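Local coordinates for protein amidohydrolase (Staphylococcus aureus, PDB 3NUR) that probably hydrolyses a carbon-nitrogen bond, perhaps a linear amide, as a TIM-barrel amidohydrolase that carries a calcium ion at its metal site, at residues A[278-281]-A[282-286]; A[175-178]-A[179-183]. All blocks are in the same frame, centred on the assembly; numbering follows the deposited sequence.

Contact 1 (A[278-281]-A[282-286])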
# COMPACT_ATOMS: atom_id res chain seq x y z
N VAL A 278 -14.34 15.29 5.62
CA VAL A 278 -13.63 14.00 5.69
C VAL A 278 -13.41 13.40 4.28
O VAL A 278 -12.28 12.98 3.96
CB VAL A 278 -14.34 13.02 6.67
CG1 VAL A 278 -13.79 11.60 6.53
CG2 VAL A 278 -14.22 13.51 8.11
N SER A 279 -14.46 13.40 3.42
CA SER A 279 -14.37 12.82 2.07
C SER A 279 -13.35 13.53 1.19
O SER A 279 -12.73 12.88 0.35
CB SER A 279 -15.73 12.79 1.39
OG SER A 279 -16.19 14.09 1.04
N TYR A 280 -13.16 14.85 1.40
CA TYR A 280 -12.19 15.65 0.64
C TYR A 280 -10.78 15.03 0.66
O TYR A 280 -10.12 14.97 -0.38
CB TYR A 280 -12.14 17.10 1.15
CG TYR A 280 -11.24 17.98 0.31
CD1 TYR A 280 -11.72 18.64 -0.81
CD2 TYR A 280 -9.90 18.17 0.66
CE1 TYR A 280 -10.89 19.43 -1.60
CE2 TYR A 280 -9.06 18.96 -0.12
CZ TYR A 280 -9.57 19.59 -1.25
OH TYR A 280 -8.78 20.42 -2.02
N TYR A 281 -10.33 14.59 1.84
CA TYR A 281 -8.99 13.99 1.97
C TYR A 281 -8.83 12.71 1.16
O TYR A 281 -7.79 12.49 0.56
CB TYR A 281 -8.62 13.75 3.42
CG TYR A 281 -8.62 15.03 4.22
CD1 TYR A 281 -7.51 15.87 4.22
CD2 TYR A 281 -9.74 15.42 4.94
CE1 TYR A 281 -7.48 17.02 5.00
CE2 TYR A 281 -9.73 16.58 5.71
CZ TYR A 281 -8.61 17.39 5.72
OH TYR A 281 -8.60 18.54 6.46
N PHE A 282 -9.88 11.88 1.10
CA PHE A 282 -9.80 10.66 0.28
C PHE A 282 -9.82 10.98 -1.21
O PHE A 282 -9.23 10.26 -2.02
CB PHE A 282 -10.91 9.66 0.67
CG PHE A 282 -10.62 9.13 2.04
CD1 PHE A 282 -9.63 8.16 2.24
CD2 PHE A 282 -11.29 9.63 3.16
CE1 PHE A 282 -9.31 7.73 3.53
CE2 PHE A 282 -10.99 9.17 4.44
CZ PHE A 282 -9.99 8.23 4.62
N LYS A 283 -10.49 12.07 -1.57
CA LYS A 283 -10.56 12.44 -2.97
C LYS A 283 -9.29 13.17 -3.45
O LYS A 283 -9.01 13.16 -4.65
CB LYS A 283 -11.76 13.32 -3.22
CG LYS A 283 -13.10 12.64 -3.00
CD LYS A 283 -14.19 13.69 -3.10
CE LYS A 283 -15.52 13.21 -2.58
NZ LYS A 283 -16.59 14.20 -2.84
N ASN A 284 -8.58 13.86 -2.53
CA ASN A 284 -7.44 14.69 -2.92
C ASN A 284 -6.07 14.25 -2.43
O ASN A 284 -5.06 14.68 -2.99
CB ASN A 284 -7.75 16.15 -2.54
CG ASN A 284 -8.93 16.68 -3.33
OD1 ASN A 284 -10.08 16.60 -2.91
ND2 ASN A 284 -8.68 17.09 -4.57
N SER A 285 -6.02 13.41 -1.38
CA SER A 285 -4.75 12.98 -0.78
C SER A 285 -4.55 11.46 -0.78
O SER A 285 -3.55 10.98 -0.25
CB SER A 285 -4.64 13.53 0.64
OG SER A 285 -4.73 14.94 0.65
N PHE A 286 -5.51 10.70 -1.33
CA PHE A 286 -5.38 9.25 -1.40
C PHE A 286 -5.49 8.77 -2.83
O PHE A 286 -6.16 9.40 -3.64
CB PHE A 286 -6.49 8.55 -0.57
CG PHE A 286 -6.17 8.43 0.90
CD1 PHE A 286 -5.70 7.24 1.44
CD2 PHE A 286 -6.33 9.53 1.75
CE1 PHE A 286 -5.38 7.14 2.80
CE2 PHE A 286 -6.02 9.43 3.12
CZ PHE A 286 -5.57 8.23 3.64
O HOH W 1 -15.65 16.20 -0.86
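Ser279 and Lys283 stand one helical turn apart and share a water. It donates to Ser279 OG at 2.9 Å and accepts from Lys283 NZ at 3.0 Å, bridging two side chains whose polar ends do not bond directly. Ser279 OG also bonds to Asp266, so the lysine amine is linked through water to a hydroxyl beside a carboxylate. The extended lysine chain runs back over its own helix, its CG 3.4 Å from Ser279 O. The main backbone bonds follow the i to i+4 pattern: Lys283 N to Ser279 O, Asn284 N to Tyr280 O, and Ser285 N to Tyr281 O at 2.8 Å, the last as Ser285 leaves helical geometry. Of the aromatic contacts, the Tyr280 ring, swung anti to its own N (chi1 -175°), takes Asn284 CB over its face, a CH-pi contact 4.3 Å from the centroid. Val278 CG1 lies 4.3 Å from Phe282 CE2, while Phe286 turns a ring edge to Tyr281 O, 3.5 Å from its CD2. Tyr281 OH bonds to Asp242 and His276 N. Tyr281, Phe282 and Phe286 pack on helix 223-237, Val278, Ser279 and Phe282 on helix 262-268, as the chain passes into strand 286-288 of the TIM barrel.

Contact 2 (A[175-178]-A[179-183])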
# COMPACT_ATOMS: atom_id res chain seq x y z
N TYR A 175 5.02 9.38 15.49
CA TYR A 175 5.13 8.93 14.10
C TYR A 175 5.00 10.06 13.09
O TYR A 175 5.25 9.84 11.91
CB TYR A 175 4.16 7.76 13.81
CG TYR A 175 4.32 6.63 14.81
CD1 TYR A 175 5.46 5.84 14.81
CD2 TYR A 175 3.35 6.39 15.77
CE1 TYR A 175 5.65 4.85 15.78
CE2 TYR A 175 3.51 5.38 16.72
CZ TYR A 175 4.67 4.62 16.72
OH TYR A 175 4.84 3.64 17.68
N ASP A 176 4.68 11.28 13.55
CA ASP A 176 4.52 12.45 12.67
C ASP A 176 5.72 12.63 11.70
O ASP A 176 5.51 12.90 10.53
CB ASP A 176 4.31 13.73 13.50
CG ASP A 176 3.97 14.92 12.63
OD1 ASP A 176 2.78 15.09 12.30
OD2 ASP A 176 4.89 15.64 12.25
N ILE A 177 6.95 12.40 12.20
CA ILE A 177 8.19 12.52 11.43
C ILE A 177 8.22 11.70 10.13
O ILE A 177 8.84 12.13 9.15
CB ILE A 177 9.43 12.23 12.34
CG1 ILE A 177 10.78 12.65 11.69
CG2 ILE A 177 9.48 10.78 12.85
CD1 ILE A 177 10.88 14.14 11.33
N ILE A 178 7.53 10.54 10.11
CA ILE A 178 7.48 9.67 8.92
C ILE A 178 6.70 10.38 7.80
O ILE A 178 7.17 10.40 6.66
CB ILE A 178 6.92 8.26 9.28
CG1 ILE A 178 7.87 7.54 10.28
CG2 ILE A 178 6.69 7.42 8.00
CD1 ILE A 178 7.27 6.24 10.98
N PHE A 179 5.54 10.97 8.14
CA PHE A 179 4.68 11.69 7.19
C PHE A 179 5.33 12.98 6.73
O PHE A 179 5.24 13.30 5.55
CB PHE A 179 3.28 11.92 7.79
CG PHE A 179 2.67 10.59 8.21
CD1 PHE A 179 2.09 9.75 7.26
CD2 PHE A 179 2.75 10.17 9.52
CE1 PHE A 179 1.58 8.50 7.64
CE2 PHE A 179 2.24 8.91 9.90
CZ PHE A 179 1.68 8.08 8.96
N LYS A 180 5.99 13.72 7.65
CA LYS A 180 6.72 14.95 7.36
C LYS A 180 7.82 14.64 6.33
O LYS A 180 7.98 15.37 5.37
CB LYS A 180 7.35 15.50 8.64
CG LYS A 180 8.04 16.85 8.47
CD LYS A 180 8.53 17.37 9.82
CE LYS A 180 8.78 18.85 9.79
NZ LYS A 180 9.04 19.38 11.16
N THR A 181 8.52 13.51 6.53
CA THR A 181 9.60 13.07 5.65
C THR A 181 9.09 12.76 4.25
O THR A 181 9.65 13.25 3.28
CB THR A 181 10.40 11.94 6.32
OG1 THR A 181 10.95 12.45 7.54
CG2 THR A 181 11.52 11.44 5.46
N ALA A 182 7.98 11.99 4.16
CA ALA A 182 7.35 11.67 2.88
C ALA A 182 6.97 12.95 2.12
O ALA A 182 7.28 13.05 0.93
CB ALA A 182 6.12 10.79 3.09
N GLU A 183 6.36 13.95 2.79
CA GLU A 183 5.98 15.19 2.09
C GLU A 183 7.23 15.94 1.59
O GLU A 183 7.27 16.35 0.43
CB GLU A 183 5.12 16.09 2.97
CG GLU A 183 4.42 17.17 2.15
CD GLU A 183 3.94 18.42 2.87
OE1 GLU A 183 4.59 18.83 3.86
OE2 GLU A 183 2.93 18.99 2.42
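Thr181 folds its hydroxyl back onto the preceding turn, where OG1 donates to Ile177 O at 2.7 Å. With OG1 beside its own backbone N (chi1 -60°), the side chain meets the same carbonyl that accepts Thr181 N at 3.0 Å. The two donors come from opposite faces of the carbonyl plane, and Thr181 N lies well above it, 36° out. On either side of this doubly gripped oxygen the ordinary helix bonds continue, Lys180 N to Asp176 O at an N-H...O angle of 167° and Ala182 N to Ile178 O at 3.1 Å. Phe179 brings CD2 within 3.5 Å of Tyr175 O, and Ile177 CD1 lies 4.3 Å from Lys180 CD. Further out, Phe179 and Ala182 rest on Ile189 of strand 189-192, while Ile177 and Thr181 lean on Ala144 of helix 140-152. Asp176 is held by a salt bridge to Arg243 and a hydrogen bond from Tyr244, and Lys180 NZ stays 5.7 Å from Asp176 OD2. The threonine hydroxyl thus spends its proton inside its own helix, its polarity met locally while Phe179 and Ala182 pack on strand 189-192 of the barrel.

Overall arrangement
Along the chain contact 2 comes first, on helix 176-185, and contact 1 follows about a hundred residues later on helix 278-284. Their centres lie about 18 Å apart and their nearest atoms about 8 Å, without touching; each is about 16 Å from the centre of the chain. The helices lead into strands 189-192 and 286-288, members of the same parallel run of strands in the TIM barrel, with 249-251 between them. Helix 176-185 forms the crossover of a beta-alpha-beta unit from strand 159-162. Strand 189-192 ends at His192, a ligand of the calcium ion, so contact 2 precedes a metal-binding strand, whereas contact 1 runs into strand 286-288, two strands along in the barrel.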